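Local coordinates for protein gingipain R2 Pro-Domain (Porphyromonas gingivalis, PDB 4IEF) that is the pro-domain of an Arg-gingipain cysteine protease and probably keeps the enzyme latent by occupying its active site until it is removed, at residues Gln15-Ser20 and Gln29-Asn34; Val40-Gly45 and Tyr116-Ser121; Ser72-Glu77 and Arg142-Gln147. All coordinates share one frame; numbering follows the deposited sequence.

Contact 1 of 3, residues Gln15-Ser20 and Gln29-Asn34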
# COMPACT_ATOMS: atom_id res chain seq x y z
N GLN A 15 -15.82 3.94 -19.04
CA GLN A 15 -15.81 3.96 -20.50
C GLN A 15 -14.44 3.51 -21.07
O GLN A 15 -14.34 3.23 -22.26
CB GLN A 15 -16.21 5.35 -21.01
CG GLN A 15 -17.65 5.73 -20.65
CD GLN A 15 -18.22 6.80 -21.56
OE1 GLN A 15 -18.48 6.57 -22.74
NE2 GLN A 15 -18.48 7.97 -21.00
N VAL A 16 -13.41 3.39 -20.20
CA VAL A 16 -12.09 2.89 -20.59
C VAL A 16 -12.17 1.35 -20.58
O VAL A 16 -12.46 0.76 -19.53
CB VAL A 16 -10.93 3.45 -19.71
CG1 VAL A 16 -9.59 2.82 -20.08
CG2 VAL A 16 -10.85 4.97 -19.84
N ARG A 17 -12.01 0.72 -21.76
CA ARG A 17 -12.12 -0.73 -21.90
C ARG A 17 -11.08 -1.33 -22.84
O ARG A 17 -10.65 -0.68 -23.80
CB ARG A 17 -13.54 -1.15 -22.34
CG ARG A 17 -14.00 -0.70 -23.73
CD ARG A 17 -15.27 -1.43 -24.12
NE ARG A 17 -15.67 -1.18 -25.51
CZ ARG A 17 -16.74 -0.47 -25.87
NH1 ARG A 17 -17.53 0.08 -24.96
NH2 ARG A 17 -17.03 -0.30 -27.16
N LEU A 18 -10.68 -2.59 -22.56
CA LEU A 18 -9.75 -3.39 -23.34
C LEU A 18 -10.52 -3.99 -24.52
O LEU A 18 -11.38 -4.84 -24.31
CB LEU A 18 -9.10 -4.48 -22.45
CG LEU A 18 -8.13 -5.45 -23.13
CD1 LEU A 18 -6.75 -4.84 -23.32
CD2 LEU A 18 -8.03 -6.74 -22.32
N LEU A 19 -10.24 -3.52 -25.74
CA LEU A 19 -10.92 -4.01 -26.95
C LEU A 19 -10.35 -5.35 -27.40
O LEU A 19 -11.13 -6.25 -27.71
CB LEU A 19 -10.85 -2.99 -28.11
CG LEU A 19 -11.61 -1.67 -27.95
CD1 LEU A 19 -11.43 -0.80 -29.17
CD2 LEU A 19 -13.10 -1.89 -27.74
N SER A 20 -9.01 -5.48 -27.44
CA SER A 20 -8.32 -6.70 -27.86
C SER A 20 -7.04 -6.92 -27.05
O SER A 20 -6.42 -5.96 -26.59
CB SER A 20 -7.98 -6.65 -29.35
OG SER A 20 -9.12 -6.42 -30.16
N GLN A 29 -9.24 1.22 -25.47
CA GLN A 29 -10.14 2.30 -25.83
C GLN A 29 -10.35 3.24 -24.65
O GLN A 29 -10.66 2.81 -23.54
CB GLN A 29 -11.49 1.74 -26.32
CG GLN A 29 -12.63 2.78 -26.39
CD GLN A 29 -13.92 2.20 -26.89
OE1 GLN A 29 -14.05 1.84 -28.06
NE2 GLN A 29 -14.92 2.12 -26.02
N PHE A 30 -10.19 4.53 -24.91
CA PHE A 30 -10.48 5.60 -23.96
C PHE A 30 -11.70 6.33 -24.47
O PHE A 30 -11.81 6.60 -25.67
CB PHE A 30 -9.30 6.57 -23.79
CG PHE A 30 -9.69 7.89 -23.16
CD1 PHE A 30 -10.14 8.95 -23.95
CD2 PHE A 30 -9.66 8.06 -21.78
CE1 PHE A 30 -10.59 10.14 -23.36
CE2 PHE A 30 -10.07 9.27 -21.20
CZ PHE A 30 -10.53 10.30 -21.99
N ARG A 31 -12.59 6.70 -23.55
CA ARG A 31 -13.75 7.53 -23.86
C ARG A 31 -13.87 8.57 -22.76
O ARG A 31 -13.70 8.25 -21.58
CB ARG A 31 -15.02 6.71 -24.04
CG ARG A 31 -15.18 6.16 -25.45
CD ARG A 31 -16.38 5.24 -25.57
NE ARG A 31 -16.62 4.85 -26.96
CZ ARG A 31 -17.51 3.94 -27.34
NH1 ARG A 31 -18.24 3.29 -26.44
NH2 ARG A 31 -17.66 3.66 -28.63
N MET A 32 -14.10 9.84 -23.16
CA MET A 32 -14.23 10.96 -22.22
C MET A 32 -15.46 10.76 -21.33
O MET A 32 -16.55 10.49 -21.82
CB MET A 32 -14.31 12.31 -22.98
CG MET A 32 -14.33 13.53 -22.05
SD MET A 32 -12.89 13.66 -20.96
CE MET A 32 -11.71 14.42 -22.07
N ASP A 33 -15.26 10.90 -20.01
CA ASP A 33 -16.34 10.71 -19.06
C ASP A 33 -16.34 11.83 -18.03
O ASP A 33 -15.30 12.15 -17.45
CB ASP A 33 -16.21 9.33 -18.37
CG ASP A 33 -17.40 8.97 -17.51
OD1 ASP A 33 -17.31 9.13 -16.28
OD2 ASP A 33 -18.43 8.54 -18.07
N ASN A 34 -17.52 12.44 -17.83
CA ASN A 34 -17.82 13.52 -16.88
C ASN A 34 -16.79 14.69 -16.96
O ASN A 34 -16.27 15.14 -15.93
CB ASN A 34 -17.92 12.96 -15.45
CG ASN A 34 -18.55 13.89 -14.43
OD1 ASN A 34 -19.40 14.72 -14.73
ND2 ASN A 34 -18.14 13.76 -13.19
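Arg17 and Gln29 extend side by side from neighbouring strands of a beta hairpin, pointing the same way. Gln29 NE2 lies over the centre of the Arg17 guanidinium, 3.2 Å from Arg17 CZ, with the amide and guanidinium planes 53° apart. The same NE2 also stands above one face of the Arg31 guanidinium, offset toward its rim. Toward Arg17 this is a stack of donor on donor, without a hydrogen bond. Arg17 CG sits between the backbone N and the carbonyl carbon (chi1 65°), and its chain then runs extended alongside the glutamine. Leu19, at the classic bulge where it and Ser20 both face Lys27, lays CG 3.8 Å from Gln29 CB.

Backbone bonds join the hydrogen-bonded pair: Gln29 N to Arg17 O at 2.9 Å, and Arg17 N to Gln29 O at 3.1 Å. The branched Val16 puts CG2 3.8 Å from Phe30 CD2, an apolar pairing that reaches Leu69 of strand 69-74. Beyond the ladder, Gln15 crosses both Arg31 and Asp33 at about a right angle. Its NE2 gives a nearly straight bond (162°) to the anti lone pair of Asp33 OD2, 3.0 Å away, while Asp33 OD1 is taken by Thr53.

Arg17 NH1 and Arg31 NH1 come within 3.6 Å, the two guanidinium groups steeply turned against each other. Gln29 suits its place by its long extended chain, but its amide brings these cations no counter-charge; Glu168, salt-bridged to Arg31 NE, probably does.

Contact 2 of 3, residues Val40-Gly45 and Tyr116-Ser121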
# COMPACT_ATOMS: atom_id res chain seq x y z
N VAL A 40 -11.17 29.37 -11.93
CA VAL A 40 -10.18 29.80 -10.93
C VAL A 40 -9.69 31.22 -11.27
O VAL A 40 -9.68 31.62 -12.43
CB VAL A 40 -8.99 28.81 -10.75
CG1 VAL A 40 -9.43 27.48 -10.16
CG2 VAL A 40 -8.22 28.60 -12.05
N GLN A 41 -9.25 31.94 -10.23
CA GLN A 41 -8.73 33.30 -10.30
C GLN A 41 -7.29 33.30 -10.78
O GLN A 41 -6.43 32.68 -10.16
CB GLN A 41 -8.82 33.97 -8.92
CG GLN A 41 -8.60 35.49 -8.96
CD GLN A 41 -9.03 36.17 -7.69
OE1 GLN A 41 -8.62 35.81 -6.58
NE2 GLN A 41 -9.85 37.20 -7.83
N THR A 42 -7.01 34.02 -11.89
CA THR A 42 -5.64 34.14 -12.37
C THR A 42 -5.35 35.59 -12.78
O THR A 42 -6.28 36.39 -12.88
CB THR A 42 -5.31 33.15 -13.52
OG1 THR A 42 -5.82 33.63 -14.76
CG2 THR A 42 -5.79 31.73 -13.26
N SER A 43 -4.07 35.91 -13.03
CA SER A 43 -3.60 37.22 -13.49
C SER A 43 -4.19 37.59 -14.86
O SER A 43 -4.33 38.77 -15.16
CB SER A 43 -2.08 37.24 -13.56
OG SER A 43 -1.58 36.21 -14.41
N LYS A 44 -4.53 36.57 -15.69
CA LYS A 44 -5.12 36.76 -17.02
C LYS A 44 -6.66 36.67 -16.97
O LYS A 44 -7.31 36.60 -18.02
CB LYS A 44 -4.55 35.72 -18.01
CG LYS A 44 -3.08 35.94 -18.37
CD LYS A 44 -2.59 34.87 -19.34
CE LYS A 44 -1.10 34.95 -19.59
NZ LYS A 44 -0.72 36.13 -20.41
N GLY A 45 -7.23 36.70 -15.77
CA GLY A 45 -8.67 36.61 -15.54
C GLY A 45 -9.09 35.23 -15.10
O GLY A 45 -8.28 34.46 -14.59
N TYR A 116 -1.98 30.74 -9.45
CA TYR A 116 -1.81 30.18 -10.78
C TYR A 116 -0.90 31.13 -11.56
O TYR A 116 -1.24 32.30 -11.72
CB TYR A 116 -3.18 30.00 -11.45
CG TYR A 116 -4.00 28.86 -10.88
CD1 TYR A 116 -4.93 29.09 -9.87
CD2 TYR A 116 -3.87 27.57 -11.37
CE1 TYR A 116 -5.70 28.05 -9.35
CE2 TYR A 116 -4.64 26.52 -10.86
CZ TYR A 116 -5.55 26.77 -9.85
OH TYR A 116 -6.30 25.72 -9.34
N VAL A 117 0.30 30.66 -11.94
CA VAL A 117 1.28 31.48 -12.66
C VAL A 117 1.51 30.87 -14.05
O VAL A 117 1.77 29.68 -14.19
CB VAL A 117 2.60 31.68 -11.84
CG1 VAL A 117 3.22 30.35 -11.42
CG2 VAL A 117 3.61 32.56 -12.58
N TYR A 118 1.37 31.72 -15.08
CA TYR A 118 1.55 31.34 -16.48
C TYR A 118 3.04 31.35 -16.85
O TYR A 118 3.74 32.31 -16.54
CB TYR A 118 0.77 32.29 -17.40
CG TYR A 118 -0.73 32.22 -17.22
CD1 TYR A 118 -1.38 33.04 -16.31
CD2 TYR A 118 -1.50 31.34 -17.98
CE1 TYR A 118 -2.77 32.97 -16.14
CE2 TYR A 118 -2.89 31.27 -17.83
CZ TYR A 118 -3.51 32.09 -16.89
OH TYR A 118 -4.87 32.03 -16.72
N GLY A 119 3.49 30.27 -17.48
CA GLY A 119 4.87 30.13 -17.95
C GLY A 119 5.03 30.63 -19.37
O GLY A 119 4.05 31.06 -19.98
N GLN A 120 6.26 30.53 -19.92
CA GLN A 120 6.60 30.96 -21.28
C GLN A 120 5.87 30.15 -22.35
O GLN A 120 5.66 30.65 -23.46
CB GLN A 120 8.13 30.88 -21.50
CG GLN A 120 8.76 32.20 -21.95
CD GLN A 120 8.38 32.61 -23.36
OE1 GLN A 120 7.74 33.64 -23.59
NE2 GLN A 120 8.82 31.83 -24.35
N SER A 121 5.45 28.90 -22.01
CA SER A 121 4.70 27.99 -22.88
C SER A 121 3.38 28.62 -23.40
O SER A 121 2.89 28.21 -24.45
CB SER A 121 4.42 26.69 -22.15
OG SER A 121 3.63 26.88 -20.98
O HOH W 1 -3.91 32.51 -9.17
O HOH W 2 0.72 34.66 -14.00
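The ring of Tyr118 takes the aliphatic chain of Lys44 on one face and Thr42 OG1 at its edge, in plane. Lys44 CD lies over the ring centre, 3.6 Å from the centroid, in a CH-pi contact. Lys44 NZ, turned aside by a bend at chi4 (-72°), is 5.4 Å from that centroid, so any cation-pi attraction is weak at most. Tyr116 receives Val40 on one face: CG2 is 3.9 Å from the centroid and displaced toward the rim, and a water stands in plane at the edge. Lys102 makes a cation-pi contact with Tyr116, and Tyr122 meets Tyr118 edge-to-face.

These rings come from the long loop between strands 79-93 and 133-141, and they pack against the tip of the hairpin formed by strands 36-42 and 45-51. The tip is a type I turn from Thr42 to Gly45. Gly45 has a positive phi (101°), where a CB would press on the carbonyl of Lys44. Thr42 serves both partners: CG2 packs on Tyr116 CB at 3.6 Å, while OG1 accepts a bond of 2.7 Å from Tyr118 OH. With chi1 79°, OG1 is also placed to give its own proton to Gly45 O, 2.6 Å away.

One water joins backbone to backbone, donating to Gln41 O and accepting from Tyr116 N; another links the Ser43 side chain, at OG, to Tyr118 N.

The chemistry is a short relay, tyrosine hydroxyl to threonine hydroxyl to carbonyl. The bond that Thr42 OG1 accepts probably polarises the threonine O-H and strengthens its bond to Gly45 O. Lys44 methylenes thus cover the Tyr118 ring while its hydroxyl stays tied to the turn.

Contact 3 of 3, residues Ser72-Glu77 and Arg142-Gln147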
# COMPACT_ATOMS: atom_id res chain seq x y z
N SER A 72 -2.19 0.42 -16.72
CA SER A 72 -1.06 -0.51 -16.75
C SER A 72 -1.38 -1.72 -17.61
O SER A 72 -2.50 -2.25 -17.58
CB SER A 72 -0.70 -0.95 -15.34
OG SER A 72 -0.30 0.16 -14.55
N LEU A 73 -0.37 -2.16 -18.38
CA LEU A 73 -0.50 -3.32 -19.24
C LEU A 73 0.65 -4.29 -19.04
O LEU A 73 1.79 -3.87 -18.87
CB LEU A 73 -0.55 -2.91 -20.73
CG LEU A 73 -1.74 -2.08 -21.22
CD1 LEU A 73 -1.41 -1.42 -22.55
CD2 LEU A 73 -3.01 -2.94 -21.34
N ALA A 74 0.33 -5.60 -19.06
CA ALA A 74 1.32 -6.67 -19.06
C ALA A 74 1.89 -6.69 -20.50
O ALA A 74 1.12 -6.87 -21.45
CB ALA A 74 0.68 -7.99 -18.67
N VAL A 75 3.20 -6.39 -20.67
CA VAL A 75 3.80 -6.26 -22.01
C VAL A 75 4.87 -7.36 -22.30
O VAL A 75 4.98 -8.33 -21.55
CB VAL A 75 4.38 -4.82 -22.24
CG1 VAL A 75 3.27 -3.77 -22.28
CG2 VAL A 75 5.44 -4.46 -21.20
N SER A 76 5.63 -7.20 -23.42
CA SER A 76 6.69 -8.12 -23.86
C SER A 76 7.79 -8.23 -22.82
O SER A 76 8.10 -7.27 -22.12
CB SER A 76 7.28 -7.68 -25.20
OG SER A 76 8.33 -8.54 -25.61
N GLU A 77 8.41 -9.42 -22.73
CA GLU A 77 9.46 -9.73 -21.77
C GLU A 77 10.84 -9.24 -22.24
O GLU A 77 11.70 -8.95 -21.40
CB GLU A 77 9.51 -11.25 -21.53
CG GLU A 77 8.29 -11.84 -20.83
CD GLU A 77 7.01 -11.97 -21.63
OE1 GLU A 77 7.07 -12.21 -22.86
OE2 GLU A 77 5.92 -11.85 -21.01
N ARG A 142 7.56 -8.56 -10.14
CA ARG A 142 7.90 -9.95 -9.83
C ARG A 142 8.24 -10.73 -11.12
O ARG A 142 9.38 -10.65 -11.58
CB ARG A 142 6.81 -10.63 -8.98
CG ARG A 142 7.30 -11.89 -8.30
CD ARG A 142 6.54 -12.22 -7.04
NE ARG A 142 7.25 -13.24 -6.27
CZ ARG A 142 7.74 -13.08 -5.05
NH1 ARG A 142 7.56 -11.93 -4.40
NH2 ARG A 142 8.38 -14.07 -4.45
N ASP A 143 7.27 -11.46 -11.71
CA ASP A 143 7.49 -12.27 -12.90
C ASP A 143 6.84 -11.67 -14.17
O ASP A 143 6.90 -12.29 -15.23
CB ASP A 143 6.95 -13.70 -12.68
CG ASP A 143 7.61 -14.45 -11.53
OD1 ASP A 143 6.89 -14.85 -10.59
OD2 ASP A 143 8.84 -14.64 -11.58
N VAL A 144 6.25 -10.46 -14.06
CA VAL A 144 5.58 -9.83 -15.20
C VAL A 144 6.20 -8.46 -15.52
O VAL A 144 6.35 -7.62 -14.62
CB VAL A 144 4.03 -9.72 -15.00
CG1 VAL A 144 3.37 -9.09 -16.22
CG2 VAL A 144 3.40 -11.08 -14.72
N ARG A 145 6.56 -8.24 -16.80
CA ARG A 145 7.08 -6.97 -17.30
C ARG A 145 5.86 -6.14 -17.69
O ARG A 145 5.02 -6.59 -18.46
CB ARG A 145 8.07 -7.15 -18.47
CG ARG A 145 8.80 -5.85 -18.86
CD ARG A 145 9.96 -6.10 -19.80
NE ARG A 145 10.56 -4.87 -20.33
CZ ARG A 145 10.28 -4.34 -21.52
NH1 ARG A 145 9.38 -4.90 -22.31
NH2 ARG A 145 10.90 -3.23 -21.92
N GLY A 146 5.74 -4.97 -17.08
CA GLY A 146 4.62 -4.07 -17.32
C GLY A 146 5.03 -2.73 -17.90
O GLY A 146 6.20 -2.34 -17.84
N GLN A 147 4.04 -2.03 -18.47
CA GLN A 147 4.21 -0.69 -19.03
C GLN A 147 2.88 0.06 -18.97
O GLN A 147 1.83 -0.52 -19.25
CB GLN A 147 4.78 -0.73 -20.46
CG GLN A 147 5.51 0.56 -20.81
CD GLN A 147 6.43 0.47 -22.00
OE1 GLN A 147 6.56 -0.56 -22.65
NE2 GLN A 147 7.10 1.57 -22.32
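Leu73 and Gln147 form a hydrogen-bonded pair where strands 69-74 and 144-157 run antiparallel in the main sheet of the pro-domain. Backbone bonds come first: Leu73 N to Gln147 O and Gln147 N to Leu73 O, both 2.9 Å, followed by Val75 N to Arg145 O. Between them Ala74 and Gly146 make a non-hydrogen-bonded pair, whose CA atoms approach to 4.5 Å. Gly146 has no CB to stand beside Leu73 O, and its CA makes a CA-H...O contact with that oxygen at 3.2 Å.

Apolar contacts are few. Ala74 sets CB 3.8 Å from Val144 CG1, and Val75 puts CG1 3.9 Å from Gln147 CB. The Gln147 amide is bonded through NE2 to Ser136 O.

Arg145 also reaches across to the other segment. With CG anti to the backbone N (chi1 -171°) and the chain extended to NE, it brings its buried guanidinium to several carbonyls: NE meets Asn182 O, NH2 meets Gln181 O, and NH1 meets Arg79 O. Arginine suits this place because it has donors for all of them. Across the contact, NH1 bonds Ser76 O, 2.7 Å away in the guanidinium plane but 38° out of the carbonyl plane.

How the contacts relate
Contacts 1 and 3 reach the same antiparallel sheet. Their centres lie 21 Å apart, linked by strand 69-74: Leu69 packs on Val16 and Phe30, and residues 72-74 enter contact 3. Contact 2, on the separate two-stranded hairpin, is across the chain's centre from both, 32 Å from contact 1 and 40 Å from contact 3 between centres. There Tyr116 packs against the other protein. Contact 3 meets it through Ser72 and Arg142: Arg142 bonds its backbone through NH2, packs on an aromatic side chain and bonds an acidic one through N, consistent with an arginine held as a substrate would be. The Arg145 side chain lies about 10 Å from a calcium ion without touching it.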